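Local coordinates for putative endonuclease/exonuclease/phosphatase family protein (Bacteroides thetaiotaomicron, PDB 3MPR) that probably acts as a metal-dependent nuclease of the DNase I-like endonuclease/exonuclease/phosphatase family, hydrolysing phosphodiester bonds in nucleic acids, at residues A[60-70]-A[85-95]. Residues are numbered along the deposited sequence; the frame is centred on the assembly and turned at random.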
loop_
_atom_site.group_PDB
_atom_site.type_symbol
_atom_site.label_atom_id
_atom_site.label_comp_id
_atom_site.label_asym_id
_atom_site.label_seq_id
_atom_site.Cartn_x
_atom_site.Cartn_y
_atom_site.Cartn_z
HETATM N N MSE A 60 2.345 -7.083 -19.467
HETATM C CA MSE A 60 2.713 -6.259 -18.317
HETATM C C MSE A 60 3.391 -4.982 -18.772
HETATM O O MSE A 60 3.071 -3.902 -18.291
HETATM C CB MSE A 60 3.599 -7.035 -17.331
HETATM C CG MSE A 60 2.855 -8.115 -16.555
HETATM SE SE MSE A 60 1.509 -7.331 -15.332
HETATM C CE MSE A 60 2.673 -6.075 -14.419
ATOM N N LYS A 61 4.323 -5.090 -19.713
ATOM C CA LYS A 61 4.970 -3.887 -20.222
ATOM C C LYS A 61 3.934 -2.942 -20.858
ATOM O O LYS A 61 3.970 -1.734 -20.646
ATOM C CB LYS A 61 6.089 -4.243 -21.207
ATOM C CG LYS A 61 6.819 -3.039 -21.771
ATOM C CD LYS A 61 8.053 -3.463 -22.567
ATOM C CE LYS A 61 8.767 -2.257 -23.142
ATOM N NZ LYS A 61 9.891 -2.692 -24.028
ATOM N N GLU A 62 2.996 -3.489 -21.620
ATOM C CA GLU A 62 1.960 -2.639 -22.199
ATOM C C GLU A 62 1.183 -1.930 -21.089
ATOM O O GLU A 62 0.836 -0.759 -21.219
ATOM C CB GLU A 62 1.016 -3.445 -23.095
ATOM C CG GLU A 62 -0.185 -2.650 -23.603
ATOM C CD GLU A 62 -1.106 -3.493 -24.459
ATOM O OE1 GLU A 62 -1.647 -4.493 -23.947
ATOM O OE2 GLU A 62 -1.284 -3.166 -25.648
ATOM N N ALA A 63 0.934 -2.638 -19.990
ATOM C CA ALA A 63 0.176 -2.070 -18.876
ATOM C C ALA A 63 1.018 -1.147 -18.013
ATOM O O ALA A 63 0.488 -0.490 -17.116
ATOM C CB ALA A 63 -0.424 -3.178 -18.012
ATOM N N LEU A 64 2.327 -1.105 -18.271
ATOM C CA LEU A 64 3.248 -0.333 -17.436
ATOM C C LEU A 64 4.089 0.656 -18.237
ATOM O O LEU A 64 5.283 0.456 -18.409
ATOM C CB LEU A 64 4.163 -1.260 -16.633
ATOM C CG LEU A 64 3.494 -2.071 -15.514
ATOM C CD1 LEU A 64 4.508 -3.038 -14.904
ATOM C CD2 LEU A 64 2.913 -1.152 -14.447
ATOM N N PRO A 65 3.458 1.736 -18.727
ATOM C CA PRO A 65 4.194 2.763 -19.462
ATOM C C PRO A 65 5.348 3.225 -18.613
ATOM O O PRO A 65 5.153 3.485 -17.422
ATOM C CB PRO A 65 3.175 3.897 -19.591
ATOM C CG PRO A 65 1.848 3.207 -19.555
ATOM C CD PRO A 65 2.020 2.045 -18.621
ATOM N N GLY A 66 6.534 3.304 -19.202
ATOM C CA GLY A 66 7.697 3.768 -18.475
ATOM C C GLY A 66 8.544 2.661 -17.871
ATOM O O GLY A 66 9.604 2.941 -17.322
ATOM N N TYR A 67 8.076 1.415 -17.956
ATOM C CA TYR A 67 8.856 0.265 -17.495
ATOM C C TYR A 67 9.419 -0.534 -18.664
ATOM O O TYR A 67 8.786 -0.632 -19.712
ATOM C CB TYR A 67 7.991 -0.671 -16.644
ATOM C CG TYR A 67 7.698 -0.160 -15.245
ATOM C CD1 TYR A 67 8.431 -0.609 -14.145
ATOM C CD2 TYR A 67 6.670 0.755 -15.019
ATOM C CE1 TYR A 67 8.155 -0.125 -12.850
ATOM C CE2 TYR A 67 6.383 1.227 -13.742
ATOM C CZ TYR A 67 7.133 0.785 -12.662
ATOM O OH TYR A 67 6.840 1.269 -11.400
ATOM N N ASP A 68 10.608 -1.105 -18.488
ATOM C CA ASP A 68 11.046 -2.168 -19.390
ATOM C C ASP A 68 11.332 -3.406 -18.556
ATOM O O ASP A 68 11.261 -3.355 -17.328
ATOM C CB ASP A 68 12.297 -1.755 -20.154
ATOM C CG ASP A 68 12.353 -2.361 -21.557
ATOM O OD1 ASP A 68 11.788 -3.467 -21.787
ATOM O OD2 ASP A 68 12.967 -1.721 -22.434
ATOM N N TYR A 69 11.658 -4.514 -19.207
ATOM C CA TYR A 69 12.080 -5.698 -18.466
ATOM C C TYR A 69 13.305 -6.343 -19.104
ATOM O O TYR A 69 13.597 -6.121 -20.278
ATOM C CB TYR A 69 10.934 -6.715 -18.348
ATOM C CG TYR A 69 10.471 -7.282 -19.685
ATOM C CD1 TYR A 69 9.388 -6.729 -20.360
ATOM C CD2 TYR A 69 11.129 -8.357 -20.270
ATOM C CE1 TYR A 69 8.967 -7.245 -21.584
ATOM C CE2 TYR A 69 10.719 -8.879 -21.490
ATOM C CZ TYR A 69 9.640 -8.317 -22.139
ATOM O OH TYR A 69 9.231 -8.829 -23.346
ATOM N N ILE A 70 14.012 -7.143 -18.316
ATOM C CA ILE A 70 15.109 -7.953 -18.821
ATOM C C ILE A 70 14.909 -9.361 -18.302
ATOM O O ILE A 70 14.197 -9.561 -17.318
ATOM C CB ILE A 70 16.463 -7.432 -18.346
ATOM C CG1 ILE A 70 16.483 -7.314 -16.821
ATOM C CG2 ILE A 70 16.773 -6.067 -18.978
ATOM C CD1 ILE A 70 17.824 -6.858 -16.272
ATOM N N ALA A 85 11.840 -12.547 -14.939
ATOM C CA ALA A 85 12.049 -11.230 -15.524
ATOM C C ALA A 85 12.112 -10.122 -14.477
ATOM O O ALA A 85 11.351 -10.136 -13.513
ATOM C CB ALA A 85 10.978 -10.929 -16.545
ATOM N N ILE A 86 13.012 -9.163 -14.687
ATOM C CA ILE A 86 13.131 -7.980 -13.815
ATOM C C ILE A 86 12.572 -6.758 -14.544
ATOM O O ILE A 86 12.975 -6.476 -15.675
ATOM C CB ILE A 86 14.608 -7.733 -13.418
ATOM C CG1 ILE A 86 15.149 -8.923 -12.613
ATOM C CG2 ILE A 86 14.773 -6.428 -12.625
ATOM C CD1 ILE A 86 16.694 -9.010 -12.582
ATOM N N PHE A 87 11.617 -6.067 -13.917
ATOM C CA PHE A 87 11.037 -4.850 -14.472
ATOM C C PHE A 87 11.643 -3.647 -13.768
ATOM O O PHE A 87 11.927 -3.708 -12.573
ATOM C CB PHE A 87 9.505 -4.828 -14.266
ATOM C CG PHE A 87 8.737 -5.698 -15.231
ATOM C CD1 PHE A 87 8.681 -7.072 -15.059
ATOM C CD2 PHE A 87 8.035 -5.128 -16.279
ATOM C CE1 PHE A 87 7.977 -7.865 -15.935
ATOM C CE2 PHE A 87 7.321 -5.920 -17.157
ATOM C CZ PHE A 87 7.293 -7.293 -16.983
ATOM N N TYR A 88 11.832 -2.546 -14.493
ATOM C CA TYR A 88 12.402 -1.350 -13.882
ATOM C C TYR A 88 11.910 -0.102 -14.598
ATOM O O TYR A 88 11.498 -0.169 -15.756
ATOM C CB TYR A 88 13.930 -1.410 -13.894
ATOM C CG TYR A 88 14.494 -1.393 -15.292
ATOM C CD1 TYR A 88 14.466 -2.531 -16.080
ATOM C CD2 TYR A 88 15.023 -0.228 -15.838
ATOM C CE1 TYR A 88 14.967 -2.522 -17.376
ATOM C CE2 TYR A 88 15.526 -0.212 -17.129
ATOM C CZ TYR A 88 15.493 -1.368 -17.887
ATOM O OH TYR A 88 15.974 -1.381 -19.175
ATOM N N ARG A 89 11.925 1.032 -13.899
ATOM C CA ARG A 89 11.519 2.308 -14.495
ATOM C C ARG A 89 12.642 2.835 -15.361
ATOM O O ARG A 89 13.739 3.071 -14.867
ATOM C CB ARG A 89 11.214 3.340 -13.412
ATOM C CG ARG A 89 9.916 3.088 -12.691
ATOM C CD ARG A 89 9.507 4.307 -11.905
ATOM N NE ARG A 89 9.305 5.467 -12.769
ATOM C CZ ARG A 89 8.662 6.563 -12.380
ATOM N NH1 ARG A 89 8.154 6.624 -11.155
ATOM N NH2 ARG A 89 8.516 7.588 -13.208
ATOM N N THR A 90 12.379 3.038 -16.647
ATOM C CA THR A 90 13.464 3.435 -17.539
ATOM C C THR A 90 13.916 4.871 -17.256
ATOM O O THR A 90 15.057 5.243 -17.544
ATOM C CB THR A 90 13.107 3.266 -19.032
ATOM O OG1 THR A 90 11.955 4.049 -19.349
ATOM C CG2 THR A 90 12.831 1.804 -19.361
ATOM N N ASP A 91 13.028 5.680 -16.692
ATOM C CA ASP A 91 13.410 7.055 -16.366
ATOM C C ASP A 91 14.293 7.141 -15.124
ATOM O O ASP A 91 14.859 8.199 -14.845
ATOM C CB ASP A 91 12.185 7.988 -16.258
ATOM C CG ASP A 91 11.312 7.710 -15.027
ATOM O OD1 ASP A 91 11.558 6.733 -14.294
ATOM O OD2 ASP A 91 10.350 8.478 -14.803
ATOM N N LYS A 92 14.433 6.028 -14.395
ATOM C CA LYS A 92 15.256 6.020 -13.177
ATOM C C LYS A 92 16.610 5.303 -13.268
ATOM O O LYS A 92 17.548 5.676 -12.572
ATOM C CB LYS A 92 14.466 5.438 -12.007
ATOM C CG LYS A 92 13.473 6.413 -11.398
ATOM C CD LYS A 92 12.691 5.731 -10.284
ATOM C CE LYS A 92 11.434 6.513 -9.935
ATOM N NZ LYS A 92 11.691 7.489 -8.854
ATOM N N PHE A 93 16.715 4.284 -14.121
ATOM C CA PHE A 93 17.929 3.471 -14.161
ATOM C C PHE A 93 18.420 3.277 -15.578
ATOM O O PHE A 93 17.615 3.145 -16.505
ATOM C CB PHE A 93 17.665 2.081 -13.560
ATOM C CG PHE A 93 17.011 2.119 -12.210
ATOM C CD1 PHE A 93 15.639 1.984 -12.093
ATOM C CD2 PHE A 93 17.773 2.298 -11.056
ATOM C CE1 PHE A 93 15.027 2.019 -10.845
ATOM C CE2 PHE A 93 17.168 2.341 -9.810
ATOM C CZ PHE A 93 15.793 2.202 -9.703
ATOM N N ASP A 94 19.740 3.240 -15.736
ATOM C CA ASP A 94 20.342 2.695 -16.953
ATOM C C ASP A 94 20.834 1.288 -16.654
ATOM O O ASP A 94 21.181 0.978 -15.512
ATOM C CB ASP A 94 21.540 3.543 -17.400
ATOM C CG ASP A 94 21.119 4.855 -18.050
ATOM O OD1 ASP A 94 20.201 4.834 -18.891
ATOM O OD2 ASP A 94 21.707 5.902 -17.715
ATOM N N ILE A 95 20.878 0.439 -17.677
ATOM C CA ILE A 95 21.478 -0.878 -17.524
ATOM C C ILE A 95 22.923 -0.815 -17.958
ATOM O O ILE A 95 23.221 -0.411 -19.079
ATOM C CB ILE A 95 20.753 -1.929 -18.342
ATOM C CG1 ILE A 95 19.398 -2.225 -17.696
ATOM C CG2 ILE A 95 21.611 -3.201 -18.451
ATOM C CD1 ILE A 95 18.502 -3.099 -18.539
HETATM O O HOH W 1 10.138 5.509 -16.772
#
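Tyr69 lays its CB over the centre of the Phe87 ring, 3.7 Å from the ring centroid and only 3° off the ring normal, a CH-pi contact made across a non-hydrogen-bonded antiparallel pair. With CG of Tyr69 lying between its backbone N and carbonyl carbon (chi1 64°), the phenol lies alongside Phe87, the two ring planes inclined at 44°. The far end of the Phe87 ring reaches helix 54-63, where Phe87 CZ lies 3.7 Å from CB of Met60, which is a selenomethionine. Replacing Phe87 by alanine would probably open a gap between strand 86-89 and helix 54-63, leaving Tyr69 CB and Met60 CB without the ring they pack on.

On the same sheet face, Arg89 passes its CG over one face of the Tyr67 ring, offset toward its rim, in a CH-pi contact 3.9 Å from the ring centroid, with Leu64 CD1 on the opposite side; the Tyr67 hydroxyl hydrogen-bonds to the backbone O of Phe44. The other sheet face carries Ile70, whose CG2 meets Ile95 CD1 tip to tip at a tight 3.5 Å.

Paired backbone bonds, Asp68 with Tyr88 and Ile70 with Ile86, fix this register. Beyond them, Thr90 N donates to Gly66 O at 2.9 Å in a nearly straight bond, and a water links that same oxygen to Asp91 N. Asp68 OD1 accepts from Lys61 NZ, at 3.0 Å in a salt bridge, and from Tyr69 N, the donors arriving from opposite faces of the carboxylate plane, which ties the helix end to the strand.

Strand 67-70 is outermost in its mixed sheet within this chain, and 86-89 pairs on its other side with 46-50. Helices 28-41 and 54-63 pack on the Phe87 face, while Tyr88 and Ile70 meet Phe127 of the second sheet, consistent with the two-sheet sandwich of DNase I-like folds.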